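Local coordinates for protein tRNA (adenine(22)-N(1))-methyltransferase (Bacillus subtilis, PDB 6Q56) that transfers a methyl group from S-adenosyl-L-methionine to N1 of the adenine at position 22 of tRNA, at residues E50-D53 with G54-L57; R130-L133 with Y134-Y138; E197-H200 with T201-I204; N217-K220 with L221-L224. The protein carries 2 engineered substitutions. One frame throughout, in Å; residues are numbered along the deposited sequence.

Contact 1 of 4, residues E50-D53 with G54-L57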
loop_
_atom_site.group_PDB
_atom_site.type_symbol
_atom_site.label_atom_id
_atom_site.label_comp_id
_atom_site.label_asym_id
_atom_site.label_seq_id
_atom_site.Cartn_x
_atom_site.Cartn_y
_atom_site.Cartn_z
ATOM N N GLU A 50 2.403 -10.721 -13.098
ATOM C CA GLU A 50 1.369 -10.135 -13.920
ATOM C C GLU A 50 0.248 -11.148 -13.961
ATOM O O GLU A 50 0.486 -12.345 -13.918
ATOM C CB GLU A 50 1.886 -9.839 -15.319
ATOM C CG GLU A 50 3.175 -9.045 -15.343
ATOM C CD GLU A 50 2.988 -7.590 -14.979
ATOM O OE1 GLU A 50 1.901 -7.047 -15.221
ATOM O OE2 GLU A 50 3.937 -6.983 -14.460
ATOM N N ILE A 51 -0.982 -10.675 -14.037
ATOM C CA ILE A 51 -2.106 -11.582 -14.044
ATOM C C ILE A 51 -2.651 -11.861 -15.437
ATOM O O ILE A 51 -3.035 -12.983 -15.725
ATOM C CB ILE A 51 -3.217 -11.070 -13.111
ATOM C CG1 ILE A 51 -4.422 -12.005 -13.140
ATOM C CG2 ILE A 51 -3.627 -9.665 -13.490
ATOM C CD1 ILE A 51 -5.359 -11.792 -11.975
ATOM N N THR A 52 -2.681 -10.856 -16.300
ATOM C CA THR A 52 -3.206 -11.050 -17.646
ATOM C C THR A 52 -2.132 -11.193 -18.722
ATOM O O THR A 52 -1.022 -10.702 -18.584
ATOM C CB THR A 52 -4.153 -9.908 -18.045
ATOM O OG1 THR A 52 -3.413 -8.701 -18.194
ATOM C CG2 THR A 52 -5.211 -9.716 -16.998
ATOM N N ASP A 53 -2.500 -11.878 -19.794
ATOM C CA ASP A 53 -1.613 -12.141 -20.922
ATOM C C ASP A 53 -0.851 -10.926 -21.427
ATOM O O ASP A 53 0.354 -10.985 -21.614
ATOM C CB ASP A 53 -2.405 -12.725 -22.090
ATOM C CG ASP A 53 -2.806 -14.158 -21.867
ATOM O OD1 ASP A 53 -2.497 -14.715 -20.801
ATOM O OD2 ASP A 53 -3.432 -14.728 -22.774
ATOM N N GLY A 54 -1.565 -9.835 -21.662
ATOM C CA GLY A 54 -0.963 -8.622 -22.176
ATOM C C GLY A 54 0.145 -8.072 -21.312
ATOM O O GLY A 54 1.294 -8.039 -21.723
ATOM N N PRO A 55 -0.179 -7.634 -20.111
ATOM C CA PRO A 55 0.844 -7.089 -19.217
ATOM C C PRO A 55 1.980 -8.072 -18.985
ATOM O O PRO A 55 3.101 -7.672 -18.719
ATOM C CB PRO A 55 0.077 -6.850 -17.927
ATOM C CG PRO A 55 -1.312 -6.583 -18.369
ATOM C CD PRO A 55 -1.536 -7.416 -19.591
ATOM N N PHE A 56 1.678 -9.357 -19.093
ATOM C CA PHE A 56 2.675 -10.396 -18.888
ATOM C C PHE A 56 3.698 -10.424 -20.010
ATOM O O PHE A 56 4.887 -10.290 -19.771
ATOM C CB PHE A 56 2.005 -11.758 -18.772
ATOM C CG PHE A 56 2.964 -12.897 -18.618
ATOM C CD1 PHE A 56 3.789 -12.977 -17.518
ATOM C CD2 PHE A 56 3.021 -13.900 -19.562
ATOM C CE1 PHE A 56 4.665 -14.027 -17.366
ATOM C CE2 PHE A 56 3.890 -14.957 -19.413
ATOM C CZ PHE A 56 4.715 -15.020 -18.314
ATOM N N LEU A 57 3.231 -10.590 -21.238
ATOM C CA LEU A 57 4.131 -10.637 -22.372
ATOM C C LEU A 57 4.968 -9.371 -22.482
ATOM O O LEU A 57 6.141 -9.437 -22.802
ATOM C CB LEU A 57 3.365 -10.880 -23.664
ATOM C CG LEU A 57 3.164 -12.354 -24.009
ATOM C CD1 LEU A 57 2.233 -13.032 -23.017
ATOM C CD2 LEU A 57 2.640 -12.503 -25.426
#
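In Glu-50, CG stands beside the backbone N (chi1 -51°) and the chain then bends at chi2 (-74°), which folds the side chain back over Pro-55 and the backbone of Phe-56 in the first turn of helix 53-65. The contact is a beta-to-alpha turn of a Rossmann-like class I methyltransferase fold: Glu-50 ends strand 43-50, the second strand in the chain, and residues 51-52 lead into the helix. In this fold an acid at the end of that strand commonly binds the ribose of the methyl donor, a role the position of Glu-50 is consistent with, although no cofactor is bound here. Its OE1 lies 3.3 Å from Pro-55 CB, the two side chains passing at a slant, while CG rests near the carbonyl of Pro-55.

Pro-55 suits the opening turn, where a residue need not offer an N-H to the helix. With the backbone as it stands, a CB on Gly-54 would run into Pro-55 CD. Thr-52 occupies the N-cap position without a side-chain capping bond, and its backbone O accepts from Phe-56 N at 3.1 Å. One residue on, Leu-57 N meets Asp-53 O at 2.9 Å in an almost straight bond (176°). Asp-53 places an acid at the positive end of the helix, and its OD1 is held by Gln-76 NE2.

Phe-56 turns its ring away from the loop onto Val-74 of strand 72-76. Glu-50 CB lies at the edge of that ring, near its plane, and 4.0 Å from Phe-56 CB.

Contact 2 of 4, residues R130-L133 with Y134-Y138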
loop_
_atom_site.group_PDB
_atom_site.type_symbol
_atom_site.label_atom_id
_atom_site.label_comp_id
_atom_site.label_asym_id
_atom_site.label_seq_id
_atom_site.Cartn_x
_atom_site.Cartn_y
_atom_site.Cartn_z
ATOM N N ARG A 130 -3.719 -1.735 6.709
ATOM C CA ARG A 130 -3.328 -1.636 8.104
ATOM C C ARG A 130 -4.083 -2.655 8.949
ATOM O O ARG A 130 -3.517 -3.266 9.842
ATOM C CB ARG A 130 -3.528 -0.221 8.634
ATOM C CG ARG A 130 -2.576 0.787 8.024
ATOM C CD ARG A 130 -2.661 2.143 8.697
ATOM N NE ARG A 130 -1.982 3.172 7.928
ATOM C CZ ARG A 130 -2.555 3.890 6.974
ATOM N NH1 ARG A 130 -3.821 3.697 6.664
ATOM N NH2 ARG A 130 -1.859 4.798 6.327
ATOM N N GLU A 131 -5.358 -2.844 8.656
ATOM C CA GLU A 131 -6.156 -3.802 9.395
ATOM C C GLU A 131 -5.607 -5.201 9.174
ATOM O O GLU A 131 -5.498 -5.980 10.103
ATOM C CB GLU A 131 -7.624 -3.715 8.991
ATOM C CG GLU A 131 -8.317 -2.467 9.503
ATOM C CD GLU A 131 -9.777 -2.399 9.117
ATOM O OE1 GLU A 131 -10.203 -3.202 8.285
ATOM O OE2 GLU A 131 -10.496 -1.536 9.644
ATOM N N TRP A 132 -5.254 -5.512 7.935
ATOM C CA TRP A 132 -4.704 -6.817 7.617
ATOM C C TRP A 132 -3.346 -7.005 8.280
ATOM O O TRP A 132 -3.076 -8.042 8.852
ATOM C CB TRP A 132 -4.575 -7.006 6.112
ATOM C CG TRP A 132 -4.121 -8.358 5.762
ATOM C CD1 TRP A 132 -4.895 -9.449 5.566
ATOM C CD2 TRP A 132 -2.774 -8.784 5.596
ATOM N NE1 TRP A 132 -4.118 -10.532 5.274
ATOM C CE2 TRP A 132 -2.807 -10.149 5.288
ATOM C CE3 TRP A 132 -1.542 -8.143 5.673
ATOM C CZ2 TRP A 132 -1.659 -10.882 5.056
ATOM C CZ3 TRP A 132 -0.408 -8.872 5.443
ATOM C CH2 TRP A 132 -0.471 -10.225 5.137
ATOM N N LEU A 133 -2.500 -5.991 8.194
ATOM C CA LEU A 133 -1.174 -6.045 8.786
ATOM C C LEU A 133 -1.238 -6.301 10.284
ATOM O O LEU A 133 -0.515 -7.134 10.813
ATOM C CB LEU A 133 -0.425 -4.738 8.548
ATOM C CG LEU A 133 0.089 -4.479 7.145
ATOM C CD1 LEU A 133 0.763 -3.127 7.103
ATOM C CD2 LEU A 133 1.041 -5.569 6.701
ATOM N N TYR A 134 -2.110 -5.579 10.960
ATOM C CA TYR A 134 -2.257 -5.717 12.398
ATOM C C TYR A 134 -2.696 -7.124 12.791
ATOM O O TYR A 134 -2.495 -7.553 13.911
ATOM C CB TYR A 134 -3.249 -4.686 12.928
ATOM C CG TYR A 134 -3.304 -4.620 14.421
ATOM C CD1 TYR A 134 -2.471 -3.777 15.124
ATOM C CD2 TYR A 134 -4.181 -5.410 15.129
ATOM C CE1 TYR A 134 -2.514 -3.720 16.497
ATOM C CE2 TYR A 134 -4.231 -5.363 16.501
ATOM C CZ TYR A 134 -3.399 -4.513 17.180
ATOM O OH TYR A 134 -3.451 -4.459 18.542
ATOM N N LYS A 135 -3.463 -7.739 11.911
ATOM C CA LYS A 135 -4.038 -9.036 12.176
ATOM C C LYS A 135 -3.043 -10.145 11.952
ATOM O O LYS A 135 -3.067 -11.144 12.641
ATOM C CB LYS A 135 -5.277 -9.236 11.301
ATOM C CG LYS A 135 -5.720 -10.672 11.121
ATOM C CD LYS A 135 -6.988 -10.776 10.299
ATOM C CE LYS A 135 -6.717 -10.636 8.813
ATOM N NZ LYS A 135 -6.184 -11.877 8.205
ATOM N N GLU A 136 -2.175 -9.974 10.962
ATOM C CA GLU A 136 -1.177 -10.987 10.648
ATOM C C GLU A 136 0.109 -10.722 11.416
ATOM O O GLU A 136 1.161 -11.279 11.099
ATOM C CB GLU A 136 -0.892 -11.006 9.145
ATOM C CG GLU A 136 -2.109 -11.310 8.288
ATOM C CD GLU A 136 -2.686 -12.686 8.559
ATOM O OE1 GLU A 136 -2.081 -13.440 9.351
ATOM O OE2 GLU A 136 -3.743 -13.014 7.982
ATOM N N ARG A 137 0.019 -9.868 12.430
ATOM C CA ARG A 137 0.840 -9.194 13.514
ATOM C C ARG A 137 2.008 -8.261 13.066
ATOM O O ARG A 137 2.748 -7.725 13.891
ATOM C CB ARG A 137 1.316 -10.165 14.641
ATOM C CG ARG A 137 0.181 -10.855 15.382
ATOM C CD ARG A 137 0.708 -11.785 16.463
ATOM N NE ARG A 137 1.497 -11.074 17.464
ATOM C CZ ARG A 137 0.991 -10.537 18.569
ATOM N NH1 ARG A 137 -0.308 -10.629 18.820
ATOM N NH2 ARG A 137 1.783 -9.906 19.426
ATOM N N TYR A 138 2.134 -8.098 11.754
ATOM C CA TYR A 138 3.175 -7.261 11.175
ATOM C C TYR A 138 3.276 -5.927 11.903
ATOM O O TYR A 138 2.340 -5.497 12.577
ATOM C CB TYR A 138 2.902 -7.021 9.689
ATOM C CG TYR A 138 2.938 -8.280 8.851
ATOM C CD1 TYR A 138 4.128 -8.733 8.296
ATOM C CD2 TYR A 138 1.784 -9.012 8.612
ATOM C CE1 TYR A 138 4.166 -9.882 7.530
ATOM C CE2 TYR A 138 1.813 -10.162 7.847
ATOM C CZ TYR A 138 3.006 -10.592 7.307
ATOM O OH TYR A 138 3.040 -11.737 6.544
#
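The indole of Trp-132 carries Glu-136 CG over one face, and Leu-133 CD2 lies in plane at its edge. The methylene sits 3.5 Å from the centroid of the six-membered ring, 22° off the normal, a CH-pi contact. Glu-136 reaches it because its chain bends at chi2, and its carboxylate plane is turned 51° from the ring. Tyr-138 is nearly parallel to the indole but slid aside, the centroids of its ring and the Trp-132 six-membered ring being 5.3 Å apart; Tyr-138 CE2 touches Trp-132 CZ3 and CH2, each at 3.5 Å. Leu-133 O stands at the edge of the tyrosine ring, while Leu-133 CD2 packs on Tyr-138 CB at 3.8 Å.

This is the C-terminal end of helix 127-135, where Glu-136 N still bonds to Trp-132 O at 3.0 Å before the chain turns toward strand 139-148. A broad aromatic suits position 132, since it spans the last turn and the chain beyond it.

Lys-135 NZ meets Glu-136 OE2 from above the carboxylate plane at 2.7 Å. It also pairs with Glu-106, which accepts from Trp-132 NE1, while Lys-109 binds Glu-136. Two lysines thus probably offset the repulsion between the neighbouring carboxylates of Glu-106 and Glu-136.

Contact 3 of 4, residues E197-H200 with T201-I204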
loop_
_atom_site.group_PDB
_atom_site.type_symbol
_atom_site.label_atom_id
_atom_site.label_comp_id
_atom_site.label_asym_id
_atom_site.label_seq_id
_atom_site.Cartn_x
_atom_site.Cartn_y
_atom_site.Cartn_z
ATOM N N GLU A 197 -11.427 14.963 3.278
ATOM C CA GLU A 197 -12.217 13.777 3.567
ATOM C C GLU A 197 -13.248 14.087 4.635
ATOM O O GLU A 197 -14.378 13.639 4.567
ATOM C CB GLU A 197 -11.328 12.628 4.031
ATOM C CG GLU A 197 -12.083 11.357 4.357
ATOM C CD GLU A 197 -12.690 10.698 3.138
ATOM O OE1 GLU A 197 -12.219 10.961 2.019
ATOM O OE2 GLU A 197 -13.639 9.911 3.303
ATOM N N LEU A 198 -12.841 14.856 5.629
ATOM C CA LEU A 198 -13.738 15.216 6.704
ATOM C C LEU A 198 -14.853 16.085 6.146
ATOM O O LEU A 198 -16.019 15.878 6.453
ATOM C CB LEU A 198 -12.988 15.946 7.807
ATOM C CG LEU A 198 -13.842 16.738 8.788
ATOM C CD1 LEU A 198 -14.782 15.840 9.567
ATOM C CD2 LEU A 198 -12.950 17.522 9.722
ATOM N N GLN A 199 -14.491 17.055 5.320
ATOM C CA GLN A 199 -15.476 17.933 4.728
ATOM C C GLN A 199 -16.456 17.100 3.935
ATOM O O GLN A 199 -17.653 17.341 3.976
ATOM C CB GLN A 199 -14.816 18.971 3.832
ATOM C CG GLN A 199 -13.991 19.992 4.589
ATOM C CD GLN A 199 -13.148 20.867 3.676
ATOM O OE1 GLN A 199 -13.117 20.673 2.461
ATOM N NE2 GLN A 199 -12.463 21.834 4.259
ATOM N N HIS A 200 -15.953 16.108 3.218
ATOM C CA HIS A 200 -16.823 15.262 2.426
ATOM C C HIS A 200 -17.721 14.408 3.306
ATOM O O HIS A 200 -18.831 14.079 2.922
ATOM C CB HIS A 200 -16.028 14.376 1.480
ATOM C CG HIS A 200 -16.882 13.442 0.686
ATOM N ND1 HIS A 200 -16.615 12.097 0.572
ATOM C CD2 HIS A 200 -18.021 13.659 -0.010
ATOM C CE1 HIS A 200 -17.543 11.528 -0.172
ATOM N NE2 HIS A 200 -18.409 12.452 -0.536
ATOM N N THR A 201 -17.237 14.051 4.486
ATOM C CA THR A 201 -18.015 13.248 5.405
ATOM C C THR A 201 -19.141 14.092 5.983
ATOM O O THR A 201 -20.268 13.654 6.062
ATOM C CB THR A 201 -17.150 12.694 6.545
ATOM O OG1 THR A 201 -16.197 11.771 6.016
ATOM C CG2 THR A 201 -17.999 11.983 7.549
ATOM N N GLN A 202 -18.826 15.316 6.376
ATOM C CA GLN A 202 -19.829 16.208 6.936
ATOM C C GLN A 202 -20.962 16.476 5.951
ATOM O O GLN A 202 -22.116 16.548 6.334
ATOM C CB GLN A 202 -19.194 17.526 7.363
ATOM C CG GLN A 202 -18.146 17.354 8.439
ATOM C CD GLN A 202 -17.275 18.575 8.611
ATOM O OE1 GLN A 202 -16.958 19.271 7.646
ATOM N NE2 GLN A 202 -16.870 18.840 9.845
ATOM N N SER A 203 -20.624 16.607 4.680
ATOM C CA SER A 203 -21.626 16.867 3.662
ATOM C C SER A 203 -22.597 15.708 3.545
ATOM O O SER A 203 -23.779 15.905 3.308
ATOM C CB SER A 203 -20.959 17.144 2.315
ATOM O OG SER A 203 -20.147 18.300 2.380
ATOM N N ILE A 204 -22.102 14.496 3.703
ATOM C CA ILE A 204 -22.970 13.347 3.615
ATOM C C ILE A 204 -23.812 13.267 4.881
ATOM O O ILE A 204 -24.963 12.856 4.845
ATOM C CB ILE A 204 -22.177 12.051 3.414
ATOM C CG1 ILE A 204 -21.440 12.092 2.085
ATOM C CG2 ILE A 204 -23.104 10.856 3.434
ATOM C CD1 ILE A 204 -20.619 10.855 1.811
#
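Glu-197 O is gripped twice by Thr-201: the backbone N donates at 2.9 Å and OG1 at 3.0 Å, reaching the carbonyl from opposite faces of its plane. The hydroxyl can do so because chi1 of -66° sets OG1 beside its own backbone N, looking back along the helix. Ser-203 repeats the arrangement two residues on, with OG donating to Gln-199 O at 3.1 Å and its backbone N reaching the same oxygen from the other face. Small hydroxyl residues suit such places in mid-helix, for their polar group is satisfied by the preceding turn. For Thr-201, which is buried, the bond gives the hydroxyl a partner, and the remaining branch, CG2, is left for apolar packing on the partner helix.

Gln-202 lies across Leu-198. Its CG is 3.3 Å from Leu-198 O, and the extended chain carries NE2 to 3.7 Å from Leu-198 CD1, so that the amide rests against a methyl group. With an alanine in place of Gln-202, the side of Leu-198 around CD1 would probably lose this cover, and the packing on Met-228 would be reduced. On the far flank the His-200 ring approaches Ile-204 at a slant, with NE2 3.6 Å from CD1.

All eight residues belong to helix 188-210, which runs antiparallel to helix 215-234 in a two-helix, coiled-coil-like hairpin beyond the sheet domain. Leu-198 packs on Leu-231, Thr-201 and Gln-202 on Met-228, and Ile-204 on Leu-224, whereas Gln-199 and Ser-203 face outward, away from the partner helix.

Contact 4 of 4, residues N217-K220 with L221-L224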
loop_
_atom_site.group_PDB
_atom_site.type_symbol
_atom_site.label_atom_id
_atom_site.label_comp_id
_atom_site.label_asym_id
_atom_site.label_seq_id
_atom_site.Cartn_x
_atom_site.Cartn_y
_atom_site.Cartn_z
ATOM N N ASN A 217 -31.074 5.506 8.279
ATOM C CA ASN A 217 -30.356 6.758 8.126
ATOM C C ASN A 217 -29.661 7.194 9.402
ATOM O O ASN A 217 -28.613 7.818 9.355
ATOM C CB ASN A 217 -31.287 7.850 7.620
ATOM C CG ASN A 217 -31.576 7.715 6.145
ATOM O OD1 ASN A 217 -30.975 6.896 5.458
ATOM N ND2 ASN A 217 -32.502 8.510 5.653
ATOM N N LYS A 218 -30.243 6.856 10.538
ATOM C CA LYS A 218 -29.643 7.209 11.802
ATOM C C LYS A 218 -28.410 6.346 12.011
ATOM O O LYS A 218 -27.431 6.793 12.582
ATOM C CB LYS A 218 -30.649 7.073 12.934
ATOM C CG LYS A 218 -31.568 8.274 13.033
ATOM C CD LYS A 218 -32.758 8.010 13.930
ATOM C CE LYS A 218 -33.625 9.245 14.069
ATOM N NZ LYS A 218 -34.993 8.903 14.533
ATOM N N GLN A 219 -28.440 5.115 11.517
ATOM C CA GLN A 219 -27.274 4.255 11.642
ATOM C C GLN A 219 -26.172 4.812 10.751
ATOM O O GLN A 219 -25.016 4.846 11.144
ATOM C CB GLN A 219 -27.588 2.810 11.275
ATOM C CG GLN A 219 -27.749 1.896 12.478
ATOM C CD GLN A 219 -26.533 1.927 13.389
ATOM O OE1 GLN A 219 -26.660 1.991 14.608
ATOM N NE2 GLN A 219 -25.346 1.898 12.793
ATOM N N LYS A 220 -26.549 5.256 9.557
ATOM C CA LYS A 220 -25.598 5.818 8.607
ATOM C C LYS A 220 -24.989 7.091 9.162
ATOM O O LYS A 220 -23.844 7.409 8.885
ATOM C CB LYS A 220 -26.275 6.118 7.273
ATOM C CG LYS A 220 -26.594 4.895 6.429
ATOM C CD LYS A 220 -27.371 5.281 5.179
ATOM C CE LYS A 220 -27.597 4.096 4.254
ATOM N NZ LYS A 220 -28.237 2.948 4.946
ATOM N N LEU A 221 -25.763 7.817 9.955
ATOM C CA LEU A 221 -25.284 9.049 10.543
ATOM C C LEU A 221 -24.314 8.764 11.681
ATOM O O LEU A 221 -23.305 9.437 11.821
ATOM C CB LEU A 221 -26.451 9.888 11.037
ATOM C CG LEU A 221 -27.301 10.530 9.940
ATOM C CD1 LEU A 221 -28.710 10.775 10.441
ATOM C CD2 LEU A 221 -26.676 11.815 9.427
ATOM N N LYS A 222 -24.624 7.758 12.483
ATOM C CA LYS A 222 -23.772 7.389 13.599
ATOM C C LYS A 222 -22.357 7.099 13.124
ATOM O O LYS A 222 -21.390 7.475 13.767
ATOM C CB LYS A 222 -24.323 6.168 14.337
ATOM C CG LYS A 222 -23.467 5.763 15.525
ATOM C CD LYS A 222 -23.949 4.495 16.210
ATOM C CE LYS A 222 -22.918 4.001 17.216
ATOM N NZ LYS A 222 -23.375 2.807 17.976
ATOM N N GLU A 223 -22.248 6.424 11.991
ATOM C CA GLU A 223 -20.949 6.070 11.441
ATOM C C GLU A 223 -20.230 7.268 10.863
ATOM O O GLU A 223 -19.020 7.361 10.954
ATOM C CB GLU A 223 -21.102 4.986 10.396
ATOM C CG GLU A 223 -21.674 3.708 10.963
ATOM C CD GLU A 223 -21.885 2.651 9.910
ATOM O OE1 GLU A 223 -21.959 3.008 8.726
ATOM O OE2 GLU A 223 -21.974 1.468 10.268
ATOM N N LEU A 224 -20.977 8.188 10.276
ATOM C CA LEU A 224 -20.383 9.387 9.720
ATOM C C LEU A 224 -19.831 10.211 10.867
ATOM O O LEU A 224 -18.729 10.730 10.797
ATOM C CB LEU A 224 -21.409 10.179 8.924
ATOM C CG LEU A 224 -21.869 9.497 7.644
ATOM C CD1 LEU A 224 -23.070 10.195 7.037
ATOM C CD2 LEU A 224 -20.724 9.451 6.662
#
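Leu-221 N donates to Asn-217 O at 2.9 Å and Lys-222 N to Lys-218 O at 3.0 Å, the i to i+4 bonds of a regular alpha-helix, with longer ones of 3.3 Å from Glu-223 N to Gln-219 O and from Leu-224 N to Lys-220 O. The turn lies in helix 215-234, the second arm of an antiparallel helical hairpin. Leu-221 CG lies beside the backbone N, anti to the carbonyl carbon (chi1 -72°), which brings it to 3.1 Å from Asn-217 O, a snug approach. Its side chain also packs on Tyr-205, Ile-208 and Ser-209 of helix 188-210, a good place for a branched apolar residue. Cut back to an alanine, Leu-221 would probably leave a gap against Tyr-205 and Ile-208 and weaken the join between the arms.

Asn-217 suits the start of the helix: its ND2 bonds to Ala-212 O in the connecting loop. The outer side is polar. Gln-219 and Lys-222 run side by side, pointing the same way, with Gln-219 OE1 4.0 Å from Lys-222 CD, so it is the aliphatic part of the lysine that lies loosely alongside the amide. Leu-224 returns to the apolar side, its CG 3.1 Å from Lys-220 O.

Overall arrangement
Contacts 3 and 4 lie on the two arms of the C-terminal helical hairpin, their centres 13 Å apart, and they touch: Thr-201 CG2 is 3.6 Å from Leu-224 O, and Ile-204 CG2 is 3.7 Å from Leu-224 CD1. Contact 2 belongs to the sheet domain and comes within about 12 Å, nearest atoms, of each. Contact 1 stands at the other end of the molecule, its centre 29 Å from that of contact 2 and 43 Å from that of contact 4, on the strand-end side where a class I methyltransferase would probably hold its methyl donor. The nickel ion at His-125 and His-128 is about 9 Å from the side chain of Glu-131 and 10 Å from that of Glu-197.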